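Local coordinates for protein fuculose-1-phosphate aldolase (Glaciozyma antarctica, PDB 4XXF) that is a zinc-binding member of the class II aldolase and adducin family, with an AraD-like alpha/beta fold and four chains in its assembly, at residues A28-F33 / L64-M69; V59-L64 / E89-V94. All coordinates share one frame; numbering follows the deposited sequence.

Contact 1: residues A28-F33 / L64-M69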
# COMPACT_ATOMS: atom_id res chain seq x y z
N ALA A 28 -6.76 11.84 18.61
CA ALA A 28 -6.79 12.02 17.16
C ALA A 28 -5.40 11.75 16.57
O ALA A 28 -5.27 11.13 15.53
CB ALA A 28 -7.27 13.41 16.80
N ALA A 29 -4.36 12.23 17.25
CA ALA A 29 -2.99 12.02 16.78
C ALA A 29 -2.63 10.54 16.75
O ALA A 29 -2.05 10.04 15.77
CB ALA A 29 -2.01 12.79 17.64
N ILE A 30 -2.98 9.83 17.81
CA ILE A 30 -2.73 8.40 17.90
C ILE A 30 -3.49 7.66 16.79
O ILE A 30 -2.96 6.76 16.13
CB ILE A 30 -3.12 7.89 19.28
CG1 ILE A 30 -2.16 8.48 20.33
CG2 ILE A 30 -3.11 6.38 19.31
CD1 ILE A 30 -2.70 8.43 21.77
N ARG A 31 -4.74 8.07 16.56
CA ARG A 31 -5.54 7.50 15.48
C ARG A 31 -4.93 7.78 14.09
O ARG A 31 -5.00 6.93 13.18
CB ARG A 31 -6.98 8.02 15.54
CG ARG A 31 -7.78 7.42 16.70
CD ARG A 31 -8.43 6.09 16.31
NE ARG A 31 -9.29 5.58 17.37
CZ ARG A 31 -10.45 4.96 17.17
NH1 ARG A 31 -10.91 4.79 15.94
NH2 ARG A 31 -11.16 4.56 18.20
N ILE A 32 -4.34 8.96 13.92
CA ILE A 32 -3.65 9.27 12.67
C ILE A 32 -2.47 8.32 12.49
O ILE A 32 -2.25 7.79 11.39
CB ILE A 32 -3.16 10.74 12.63
CG1 ILE A 32 -4.34 11.69 12.41
CG2 ILE A 32 -2.07 10.94 11.57
CD1 ILE A 32 -4.06 13.13 12.84
N PHE A 33 -1.69 8.11 13.54
CA PHE A 33 -0.56 7.17 13.45
C PHE A 33 -1.02 5.79 13.02
O PHE A 33 -0.40 5.18 12.15
CB PHE A 33 0.20 7.11 14.78
CG PHE A 33 1.27 8.17 14.93
CD1 PHE A 33 1.00 9.50 14.63
CD2 PHE A 33 2.54 7.85 15.37
CE1 PHE A 33 1.98 10.50 14.77
CE2 PHE A 33 3.52 8.82 15.51
CZ PHE A 33 3.24 10.16 15.22
N LEU A 64 -2.58 -1.09 24.15
CA LEU A 64 -3.82 -0.82 23.43
C LEU A 64 -3.53 -0.38 21.99
O LEU A 64 -2.72 0.52 21.75
CB LEU A 64 -4.65 0.25 24.15
CG LEU A 64 -5.98 0.61 23.48
CD1 LEU A 64 -6.91 -0.58 23.41
CD2 LEU A 64 -6.62 1.74 24.24
N ALA A 65 -4.18 -1.01 21.02
CA ALA A 65 -4.00 -0.66 19.62
C ALA A 65 -4.27 0.81 19.39
O ALA A 65 -5.31 1.35 19.81
CB ALA A 65 -4.91 -1.49 18.75
N PHE A 66 -3.37 1.48 18.66
CA PHE A 66 -3.59 2.88 18.30
C PHE A 66 -4.91 3.06 17.55
O PHE A 66 -5.61 4.06 17.74
CB PHE A 66 -2.44 3.41 17.44
CG PHE A 66 -1.16 3.70 18.18
CD1 PHE A 66 -0.93 3.25 19.48
CD2 PHE A 66 -0.17 4.44 17.56
CE1 PHE A 66 0.28 3.53 20.12
CE2 PHE A 66 1.03 4.73 18.19
CZ PHE A 66 1.26 4.27 19.47
N ARG A 67 -5.26 2.08 16.71
CA ARG A 67 -6.48 2.10 15.91
C ARG A 67 -7.75 2.16 16.75
O ARG A 67 -8.80 2.59 16.26
CB ARG A 67 -6.49 0.85 15.00
CG ARG A 67 -7.79 0.56 14.25
CD ARG A 67 -8.11 1.67 13.26
NE ARG A 67 -9.30 1.38 12.46
CZ ARG A 67 -10.54 1.58 12.89
NH1 ARG A 67 -10.77 2.03 14.11
NH2 ARG A 67 -11.56 1.30 12.08
N LEU A 68 -7.67 1.73 18.01
CA LEU A 68 -8.83 1.69 18.89
C LEU A 68 -8.78 2.71 20.01
O LEU A 68 -9.63 2.69 20.90
CB LEU A 68 -8.98 0.28 19.48
CG LEU A 68 -9.05 -0.83 18.43
CD1 LEU A 68 -9.01 -2.20 19.11
CD2 LEU A 68 -10.29 -0.71 17.54
N MET A 69 -7.80 3.62 19.98
CA MET A 69 -7.63 4.60 21.05
C MET A 69 -8.87 5.46 21.22
O MET A 69 -9.45 5.91 20.23
CB MET A 69 -6.42 5.49 20.75
CG MET A 69 -5.91 6.30 21.95
SD MET A 69 -5.27 5.24 23.30
CE MET A 69 -4.28 4.03 22.40
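Ile30 and Arg31, neighbours on helix 15-36, meet the 3-10 turn 66-68 and Met69 just after it, joining a helix of the AraD-like alpha/beta fold to the loop behind strand 56-59. The side chains of Ile30 and Phe66 cross at about a right angle. Isoleucine suits the place because its CG2 branch, anti to the backbone N, reaches Phe66 CG at 3.5 Å, oblique to the ring, and Met69 CB at 3.7 Å. Phe33 approaches the same ring at its edge, with CB 3.9 Å from Phe66 CD2.

Beside this apolar patch, Arg31 bends at chi2 (-87°), which brings CD near the carbonyls of the turn. Its NE and NH2 then grip Met69 O side-on, at 2.9 and 3.0 Å; NE lies in the carbonyl plane on a lone pair, while NH2 sits above that plane. Arg31 NH1 stands only 3.3 Å from NH1 of Arg67. Glu255 forms salt bridges to both and probably offsets this closeness of like charges. Over one face of the Arg31 guanidinium lies Arg67 O, 2.9 Å above the plane and centred on it.

Contact 2: residues V59-L64 / E89-V94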
# COMPACT_ATOMS: atom_id res chain seq x y z
N VAL A 59 -0.91 10.09 28.19
CA VAL A 59 -0.21 9.17 27.31
C VAL A 59 -1.12 8.00 26.99
O VAL A 59 -2.06 7.70 27.73
CB VAL A 59 1.13 8.69 27.97
CG1 VAL A 59 0.85 7.91 29.23
CG2 VAL A 59 1.99 7.86 27.01
N ASN A 60 -0.86 7.34 25.87
CA ASN A 60 -1.53 6.09 25.55
C ASN A 60 -1.15 4.98 26.52
O ASN A 60 -0.01 4.90 26.97
CB ASN A 60 -1.19 5.67 24.12
CG ASN A 60 0.30 5.59 23.87
OD1 ASN A 60 1.02 6.59 23.94
ND2 ASN A 60 0.77 4.39 23.55
N PRO A 61 -2.13 4.14 26.90
CA PRO A 61 -1.86 3.04 27.83
C PRO A 61 -1.19 1.87 27.12
O PRO A 61 -1.50 1.59 25.96
CB PRO A 61 -3.25 2.66 28.34
CG PRO A 61 -4.16 2.98 27.18
CD PRO A 61 -3.57 4.23 26.56
N PHE A 62 -0.28 1.20 27.80
CA PHE A 62 0.56 0.17 27.20
C PHE A 62 -0.27 -0.99 26.64
O PHE A 62 -1.08 -1.58 27.35
CB PHE A 62 1.55 -0.33 28.26
CG PHE A 62 2.79 -1.02 27.71
CD1 PHE A 62 3.20 -0.88 26.39
CD2 PHE A 62 3.55 -1.80 28.57
CE1 PHE A 62 4.35 -1.52 25.94
CE2 PHE A 62 4.69 -2.44 28.12
CZ PHE A 62 5.09 -2.30 26.81
N GLY A 63 -0.06 -1.30 25.37
CA GLY A 63 -0.67 -2.48 24.77
C GLY A 63 -1.97 -2.27 24.02
O GLY A 63 -2.45 -3.18 23.36
N LEU A 64 -2.58 -1.09 24.15
CA LEU A 64 -3.82 -0.82 23.43
C LEU A 64 -3.53 -0.38 21.99
O LEU A 64 -2.72 0.52 21.75
CB LEU A 64 -4.65 0.25 24.15
CG LEU A 64 -5.98 0.61 23.48
CD1 LEU A 64 -6.91 -0.58 23.41
CD2 LEU A 64 -6.62 1.74 24.24
N GLU A 89 -10.02 0.26 33.91
CA GLU A 89 -9.71 -0.91 34.73
C GLU A 89 -9.04 -1.98 33.89
O GLU A 89 -9.57 -2.39 32.86
CB GLU A 89 -10.99 -1.46 35.35
CG GLU A 89 -10.83 -2.53 36.45
CD GLU A 89 -9.94 -2.09 37.60
OE1 GLU A 89 -9.80 -0.86 37.83
OE2 GLU A 89 -9.38 -2.97 38.29
N GLY A 90 -7.86 -2.43 34.32
CA GLY A 90 -7.17 -3.50 33.61
C GLY A 90 -6.05 -3.02 32.70
O GLY A 90 -5.21 -3.81 32.28
N ARG A 91 -6.02 -1.72 32.38
CA ARG A 91 -4.93 -1.20 31.56
C ARG A 91 -4.54 0.21 31.99
O ARG A 91 -4.38 1.11 31.18
CB ARG A 91 -5.29 -1.22 30.06
CG ARG A 91 -4.07 -1.24 29.15
CD ARG A 91 -4.40 -1.04 27.67
NE ARG A 91 -5.16 -2.16 27.11
CZ ARG A 91 -4.61 -3.30 26.70
NH1 ARG A 91 -3.30 -3.48 26.78
NH2 ARG A 91 -5.38 -4.27 26.21
N ARG A 92 -4.39 0.38 33.29
CA ARG A 92 -3.82 1.61 33.83
C ARG A 92 -2.33 1.39 33.99
O ARG A 92 -1.79 1.37 35.10
CB ARG A 92 -4.51 2.00 35.13
CG ARG A 92 -5.92 2.49 34.86
CD ARG A 92 -6.78 2.64 36.09
NE ARG A 92 -8.07 3.20 35.69
CZ ARG A 92 -9.23 2.91 36.25
NH1 ARG A 92 -9.30 2.06 37.26
NH2 ARG A 92 -10.34 3.49 35.79
N ILE A 93 -1.67 1.23 32.84
CA ILE A 93 -0.26 0.89 32.79
C ILE A 93 0.44 1.67 31.70
O ILE A 93 -0.12 1.92 30.63
CB ILE A 93 -0.04 -0.62 32.54
CG1 ILE A 93 -0.83 -1.10 31.31
CG2 ILE A 93 -0.42 -1.43 33.76
CD1 ILE A 93 -0.45 -2.50 30.86
N VAL A 94 1.67 2.08 31.98
CA VAL A 94 2.48 2.82 31.03
C VAL A 94 3.71 1.99 30.68
O VAL A 94 4.23 1.24 31.51
CB VAL A 94 2.90 4.21 31.59
CG1 VAL A 94 3.90 4.07 32.75
CG2 VAL A 94 3.47 5.10 30.50
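Arg91 reaches Phe62 and Gly63 through a chain that starts extended, CG anti to the backbone N (chi1 -156°), and bends only at chi3 (-67°), which swings NE round toward Leu64. The guanidinium is then placed for NH1 to donate to Phe62 O at 3.0 Å. That oxygen lies in the guanidinium plane, and the donor sits in the carbonyl plane on a lone pair, so the arginine meets the backbone edge-on, while Gly63 O and Leu64 N lie over one of its faces. On the way, Arg91 CD packs 3.8 Å from Leu64 CB.

The peptide thus gripped is the middle of a type II beta turn running from Pro61 to Leu64. Glycine suits the third position, where phi is positive, and having no side chain it lets Arg91 NH1 come within 3.3 Å of Gly63 C. The turn's own bond, Leu64 N to Pro61 O, is weak. Two hydrogen bonds join the turn to 89-94; the straighter runs from Phe62 N to Ile93 O, 2.9 Å and nearly linear (173°). Pro61, with no N-H to offer, adds a CA-H...O contact to the same oxygen, while its CB lies 3.4 Å from Arg91 O.

The second subunit, another copy of the protein, also reaches this turn: its Phe239 meets the Phe62 ring edge-to-face, and its Gln246 hydrogen-bonds through NE2 to Gly63 O. At the far end, Val59 CG1 and Val94 CG2 touch at 4.0 Å, the two branched side chains crossing at about a right angle. Val59 ends strand 56-59 and pairs with Ile75 of strand 75-78, on which Val94 also rests, just before helix 96-108 begins.

How the contacts relate
From the N terminus, helix 15-36 supplies the first side of contact 1. The chain then runs through strands 45-49 and 56-59 and returns at 64-69, closing that loop. Contact 2 starts inside it, at 59-64, and closes a second loop through strands 75-78 and 83-84 on reaching 89-94, just ahead of helix 96-108. The two therefore cross rather than nest, and they share Leu64. They also touch directly: Phe66 CE1 lies 3.6 Å from Asn60 ND2, and Met69 SD packs on Pro61 CD. Together they fasten the loop after strand 56-59 to both the N-terminal helix and the approach to helix 96-108, and each borders the second subunit.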